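Local coordinates for Thiol:disulfide interchange protein DsbA (Neisseria meningitidis MC58, PDB 3DVW), which probably acts as a thiol-disulfide oxidoreductase of the periplasm, introducing disulfide bonds into exported proteins as other members of the DsbA family do, at residues P37-L42 against D153-V158; V26-F31 against V158-K163. All blocks are in the same frame, centred on the assembly; numbering follows the deposited sequence. Where two conformers were deposited one is given.

In the fold
Both interactions use strand 157-160 of the thioredoxin fold and share Val-158. Interaction 2 lies in the buried middle of the sheet, where strand 26-32 pairs with 157-160 through straight backbone hydrogen bonds and valine packing. Interaction 1 sits at the redox-active end and is only partly buried: the start of helix 37-50, which follows strand 26-32 in the chain, meets the loop leading into strand 157-160 through sulfur and apolar contacts alone. The two join where Thr-157 O and Phe-31 N, 2.8 Å apart, probably continue the strand ladder. Glu-30 links them too, its carboxylate packing against Leu-42 and Pro-156.

Interaction 1 (P37-L42 against D153-V158); sequences PHCAHL and DGTPTV
Cys-39 and Leu-42, a turn apart at the start of helix 37-50, face Thr-155 and Pro-156. This is the thioredoxin-fold active site: Cys-36 and Cys-39 form the CPHC motif, reduced here, and Pro-156 is the cis-proline that sits beside it throughout the family. The Cys-39 side chain has SG anti to the carbonyl carbon (chi1 -67°), which aims the sulfur at the bend of the opposing loop. There it lies 3.6 Å from Thr-155 CB and equally close to Pro-156 N, packing against the two residues joined by the cis peptide bond.

Leu-42 is the other apolar arm. Its CB and CG stay back from the loop, and CD1 likewise makes no close approach to it; the reach comes from CD2. CG stands anti to the backbone N (chi1 171°), setting the branch point so that CD2 faces the loop. That methyl meets Pro-156 CB at 3.6 Å, with CG of the same ring almost as near, and it comes within 4.3 Å of Val-158 CG2, near the start of strand 157-160. Trp-171 and Met-175 of helix 171-191 also pack on Leu-42, and Trp-171 touches Pro-156 as well.

At the exposed margin, His-38 uses only CB, 3.9 Å from Pro-156 CD, while its imidazole turns away from the proline. In related oxidoreductases the cis-proline loop helps bind substrate peptides, and its place beside the cysteines is consistent with that here. The loop is also tied within itself: Thr-157 OG1 donates to Gly-154 O at 2.7 Å, approaching from above the carbonyl plane.

Interaction 2 (V26-F31 against V158-K163); sequences VEVLEF and VIVGGK
Leu-29 and Ile-159 form a hydrogen-bonded pair between antiparallel strands of the thioredoxin-fold sheet. The short strand axes run at 164° and only 4.6 Å apart.

The tight part is the backbone ladder. Leu-29 N reaches Ile-159 O, and Ile-159 N returns to Leu-29 O, each at 2.8 Å; Val-158 CA adds a CA-H...O contact to Leu-29 O at 3.2 Å. On the face carrying Val-28, Val-158 and Val-160, the Val-28 and Val-158 side chains slant across each other, their CG1 methyls 3.9 Å apart. Helix 171-191 covers this apolar side, Ile-178 resting on Val-28 and Leu-181 on Val-160. On the other face, Phe-31 has its CG anti to the carbonyl carbon (chi1 -70°), which brings the ring toward the neighbouring strand. In the conformer given, Phe-31 CE2 lies 3.9 Å from Ile-159 CD1, at the ring edge, while Leu-29 CD1 sits over a ring face.

Things are looser where strand 157-160 ends. Gly-161 N still gives a straight bond to Glu-27 O (170° at the hydrogen), but the chain then turns through Gly-161 and Gly-162, both with positive phi, and a water takes over from direct strand pairing. Glu-27 points its carboxylate toward this water, though its main partner is Arg-60, through a salt bridge. The water can donate to Glu-27 OE2 and to Ile-159 O, and it accepts from Gly-162 N at 2.8 Å.

Interaction 1 (P37-L42 against D153-V158)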
loop_
_atom_site.group_PDB
_atom_site.type_symbol
_atom_site.label_atom_id
_atom_site.label_comp_id
_atom_site.label_asym_id
_atom_site.label_seq_id
_atom_site.Cartn_x
_atom_site.Cartn_y
_atom_site.Cartn_z
ATOM N N PRO A 37 -0.864 -12.173 -6.253
ATOM C CA PRO A 37 -2.235 -12.317 -6.697
ATOM C C PRO A 37 -3.277 -11.862 -5.692
ATOM O O PRO A 37 -4.285 -11.279 -6.100
ATOM C CB PRO A 37 -2.367 -13.825 -6.956
ATOM C CG PRO A 37 -1.020 -14.271 -7.198
ATOM C CD PRO A 37 -0.141 -13.459 -6.318
ATOM N N HIS A 38 -3.055 -12.107 -4.397
ATOM C CA HIS A 38 -4.011 -11.665 -3.371
ATOM C C HIS A 38 -4.044 -10.140 -3.283
ATOM O O HIS A 38 -5.105 -9.550 -3.130
ATOM C CB HIS A 38 -3.702 -12.259 -1.991
ATOM C CG HIS A 38 -4.333 -13.599 -1.746
ATOM N ND1 HIS A 38 -5.477 -14.015 -2.395
ATOM C CD2 HIS A 38 -3.985 -14.608 -0.912
ATOM C CE1 HIS A 38 -5.801 -15.226 -1.974
ATOM N NE2 HIS A 38 -4.915 -15.607 -1.073
ATOM N N CYS A 39 -2.881 -9.495 -3.370
ATOM C CA CYS A 39 -2.847 -8.028 -3.418
ATOM C C CYS A 39 -3.613 -7.506 -4.638
ATOM O O CYS A 39 -4.307 -6.482 -4.548
ATOM C CB CYS A 39 -1.415 -7.519 -3.460
ATOM S SG CYS A 39 -0.528 -7.871 -1.926
ATOM N N ALA A 40 -3.486 -8.193 -5.777
ATOM C CA ALA A 40 -4.146 -7.755 -7.012
ATOM C C ALA A 40 -5.659 -7.881 -6.875
ATOM O O ALA A 40 -6.403 -7.081 -7.430
ATOM C CB ALA A 40 -3.638 -8.560 -8.233
ATOM N N HIS A 41 -6.111 -8.883 -6.118
ATOM C CA HIS A 41 -7.542 -9.041 -5.877
ATOM C C HIS A 41 -8.079 -8.063 -4.844
ATOM O O HIS A 41 -9.197 -7.576 -4.984
ATOM C CB HIS A 41 -7.868 -10.485 -5.505
ATOM C CG HIS A 41 -7.976 -11.395 -6.692
ATOM N ND1 HIS A 41 -7.158 -12.489 -6.878
ATOM C CD2 HIS A 41 -8.817 -11.368 -7.753
ATOM C CE1 HIS A 41 -7.492 -13.099 -8.002
ATOM N NE2 HIS A 41 -8.495 -12.439 -8.554
ATOM N N LEU A 42 -7.298 -7.762 -3.808
ATOM C CA LEU A 42 -7.709 -6.760 -2.828
ATOM C C LEU A 42 -7.821 -5.381 -3.486
ATOM O O LEU A 42 -8.648 -4.560 -3.084
ATOM C CB LEU A 42 -6.737 -6.715 -1.629
ATOM C CG LEU A 42 -6.912 -5.580 -0.610
ATOM C CD1 LEU A 42 -8.300 -5.588 -0.061
ATOM C CD2 LEU A 42 -5.896 -5.670 0.543
ATOM N N ASP A 153 5.806 -10.075 7.023
ATOM C CA ASP A 153 6.127 -11.362 6.382
ATOM C C ASP A 153 5.010 -11.902 5.513
ATOM O O ASP A 153 5.076 -13.048 5.060
ATOM C CB ASP A 153 6.527 -12.410 7.435
ATOM C CG ASP A 153 5.457 -12.654 8.484
ATOM O OD1 ASP A 153 4.319 -12.154 8.381
ATOM O OD2 ASP A 153 5.764 -13.378 9.462
ATOM N N GLY A 154 3.978 -11.099 5.276
ATOM C CA GLY A 154 2.884 -11.499 4.400
ATOM C C GLY A 154 2.229 -10.296 3.750
ATOM O O GLY A 154 2.258 -9.194 4.288
ATOM N N THR A 155 1.673 -10.518 2.570
ATOM C CA THR A 155 0.956 -9.480 1.834
ATOM C C THR A 155 -0.359 -10.052 1.345
ATOM O O THR A 155 -0.413 -11.253 0.981
ATOM C CB THR A 155 1.738 -8.982 0.622
ATOM O OG1 THR A 155 2.053 -10.086 -0.236
ATOM C CG2 THR A 155 2.999 -8.233 1.069
ATOM N N PRO A 156 -1.415 -9.221 1.310
ATOM C CA PRO A 156 -1.460 -7.854 1.824
ATOM C C PRO A 156 -1.517 -7.849 3.336
ATOM O O PRO A 156 -2.064 -8.782 3.925
ATOM C CB PRO A 156 -2.783 -7.315 1.276
ATOM C CG PRO A 156 -3.631 -8.521 1.133
ATOM C CD PRO A 156 -2.715 -9.628 0.736
ATOM N N THR A 157 -0.924 -6.820 3.942
ATOM C CA THR A 157 -1.064 -6.540 5.365
ATOM C C THR A 157 -1.606 -5.126 5.482
ATOM O O THR A 157 -1.031 -4.198 4.903
ATOM C CB THR A 157 0.265 -6.642 6.112
ATOM O OG1 THR A 157 0.694 -8.015 6.118
ATOM C CG2 THR A 157 0.137 -6.154 7.549
ATOM N N VAL A 158 -2.740 -4.965 6.168
ATOM C CA VAL A 158 -3.355 -3.651 6.342
ATOM C C VAL A 158 -3.375 -3.292 7.830
ATOM O O VAL A 158 -3.876 -4.060 8.653
ATOM C CB VAL A 158 -4.779 -3.597 5.757
ATOM C CG1 VAL A 158 -5.417 -2.223 6.028
ATOM C CG2 VAL A 158 -4.722 -3.875 4.277
#

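Interaction 2 (V26-F31 against V158-K163)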
loop_
_atom_site.group_PDB
_atom_site.type_symbol
_atom_site.label_atom_id
_atom_site.label_comp_id
_atom_site.label_asym_id
_atom_site.label_seq_id
_atom_site.Cartn_x
_atom_site.Cartn_y
_atom_site.Cartn_z
ATOM N N VAL A 26 -6.084 9.702 10.545
ATOM C CA VAL A 26 -6.246 8.262 10.679
ATOM C C VAL A 26 -5.662 7.589 9.439
ATOM O O VAL A 26 -6.199 7.712 8.339
ATOM C CB VAL A 26 -7.724 7.871 10.816
ATOM C CG1 VAL A 26 -7.839 6.368 10.985
ATOM C CG2 VAL A 26 -8.367 8.613 11.976
ATOM N N GLU A 27 -4.530 6.922 9.620
ATOM C CA GLU A 27 -3.856 6.269 8.518
ATOM C C GLU A 27 -4.354 4.854 8.310
ATOM O O GLU A 27 -4.508 4.108 9.256
ATOM C CB GLU A 27 -2.360 6.198 8.804
ATOM C CG GLU A 27 -1.502 5.645 7.666
ATOM C CD GLU A 27 -0.023 5.734 7.976
ATOM O OE1 GLU A 27 0.559 6.837 7.830
ATOM O OE2 GLU A 27 0.544 4.710 8.392
ATOM N N VAL A 28 -4.556 4.499 7.051
ATOM C CA VAL A 28 -4.770 3.122 6.650
ATOM C C VAL A 28 -3.575 2.752 5.784
ATOM O O VAL A 28 -3.381 3.328 4.715
ATOM C CB VAL A 28 -6.079 2.973 5.850
ATOM C CG1 VAL A 28 -6.256 1.532 5.387
ATOM C CG2 VAL A 28 -7.295 3.462 6.664
ATOM N N LEU A 29 -2.766 1.823 6.271
ATOM C CA LEU A 29 -1.488 1.487 5.678
ATOM C C LEU A 29 -1.600 0.085 5.088
ATOM O O LEU A 29 -1.915 -0.849 5.805
ATOM C CB LEU A 29 -0.415 1.531 6.782
ATOM C CG LEU A 29 0.931 0.854 6.526
ATOM C CD1 LEU A 29 1.571 1.228 5.214
ATOM C CD2 LEU A 29 1.880 1.147 7.677
ATOM N N GLU A 30 -1.357 -0.044 3.790
ATOM C CA GLU A 30 -1.292 -1.355 3.133
ATOM C C GLU A 30 0.142 -1.672 2.720
ATOM O O GLU A 30 0.714 -0.970 1.890
ATOM C CB GLU A 30 -2.205 -1.405 1.889
ATOM C CG GLU A 30 -2.200 -2.760 1.188
ATOM C CD GLU A 30 -2.682 -2.736 -0.243
ATOM O OE1 GLU A 30 -2.768 -1.652 -0.849
ATOM O OE2 GLU A 30 -2.933 -3.863 -0.753
ATOM N N PHE A 31 0.677 -2.771 3.246
ATOM C CA PHE A 31 1.886 -3.393 2.689
ATOM C C PHE A 31 1.453 -4.386 1.632
ATOM O O PHE A 31 0.572 -5.203 1.865
ATOM C CB PHE A 31 2.680 -4.150 3.757
ATOM C CG PHE A 31 3.341 -3.266 4.762
ATOM C CD1 PHE A 31 4.568 -2.684 4.492
ATOM C CD2 PHE A 31 2.762 -3.054 5.985
ATOM C CE1 PHE A 31 5.200 -1.887 5.435
ATOM C CE2 PHE A 31 3.393 -2.247 6.937
ATOM C CZ PHE A 31 4.610 -1.674 6.651
ATOM N N VAL A 158 -2.740 -4.965 6.168
ATOM C CA VAL A 158 -3.355 -3.651 6.342
ATOM C C VAL A 158 -3.375 -3.292 7.830
ATOM O O VAL A 158 -3.876 -4.060 8.653
ATOM C CB VAL A 158 -4.779 -3.597 5.757
ATOM C CG1 VAL A 158 -5.417 -2.223 6.028
ATOM C CG2 VAL A 158 -4.722 -3.875 4.277
ATOM N N ILE A 159 -2.817 -2.120 8.144
ATOM C CA ILE A 159 -2.698 -1.619 9.506
ATOM C C ILE A 159 -3.383 -0.258 9.605
ATOM O O ILE A 159 -3.099 0.648 8.789
ATOM C CB ILE A 159 -1.216 -1.504 9.885
ATOM C CG1 ILE A 159 -0.613 -2.912 10.009
ATOM C CG2 ILE A 159 -1.036 -0.711 11.182
ATOM C CD1 ILE A 159 0.868 -2.963 9.800
ATOM N N VAL A 160 -4.281 -0.105 10.582
ATOM C CA VAL A 160 -5.013 1.145 10.773
ATOM C C VAL A 160 -4.491 1.865 12.021
ATOM O O VAL A 160 -4.299 1.240 13.065
ATOM C CB VAL A 160 -6.515 0.880 10.890
ATOM C CG1 VAL A 160 -7.291 2.162 10.965
ATOM C CG2 VAL A 160 -6.990 0.085 9.672
ATOM N N GLY A 161 -4.216 3.161 11.905
ATOM C CA GLY A 161 -3.817 3.962 13.055
ATOM C C GLY A 161 -2.449 3.584 13.593
ATOM O O GLY A 161 -2.146 3.853 14.770
ATOM N N GLY A 162 -1.631 2.972 12.744
ATOM C CA GLY A 162 -0.313 2.508 13.123
ATOM C C GLY A 162 -0.259 1.268 13.999
ATOM O O GLY A 162 0.801 0.716 14.217
ATOM N N LYS A 163 -1.383 0.815 14.524
ATOM C CA LYS A 163 -1.335 -0.216 15.549
ATOM C C LYS A 163 -2.297 -1.380 15.381
ATOM O O LYS A 163 -2.111 -2.400 16.023
ATOM C CB LYS A 163 -1.531 0.424 16.923
ATOM C CG LYS A 163 -2.935 0.937 17.189
ATOM C CD LYS A 163 -3.005 1.736 18.485
ATOM C CE LYS A 163 -2.821 0.850 19.691
ATOM N NZ LYS A 163 -3.128 1.524 21.001
HETATM O O HOH W 1 -1.451 2.737 9.954
#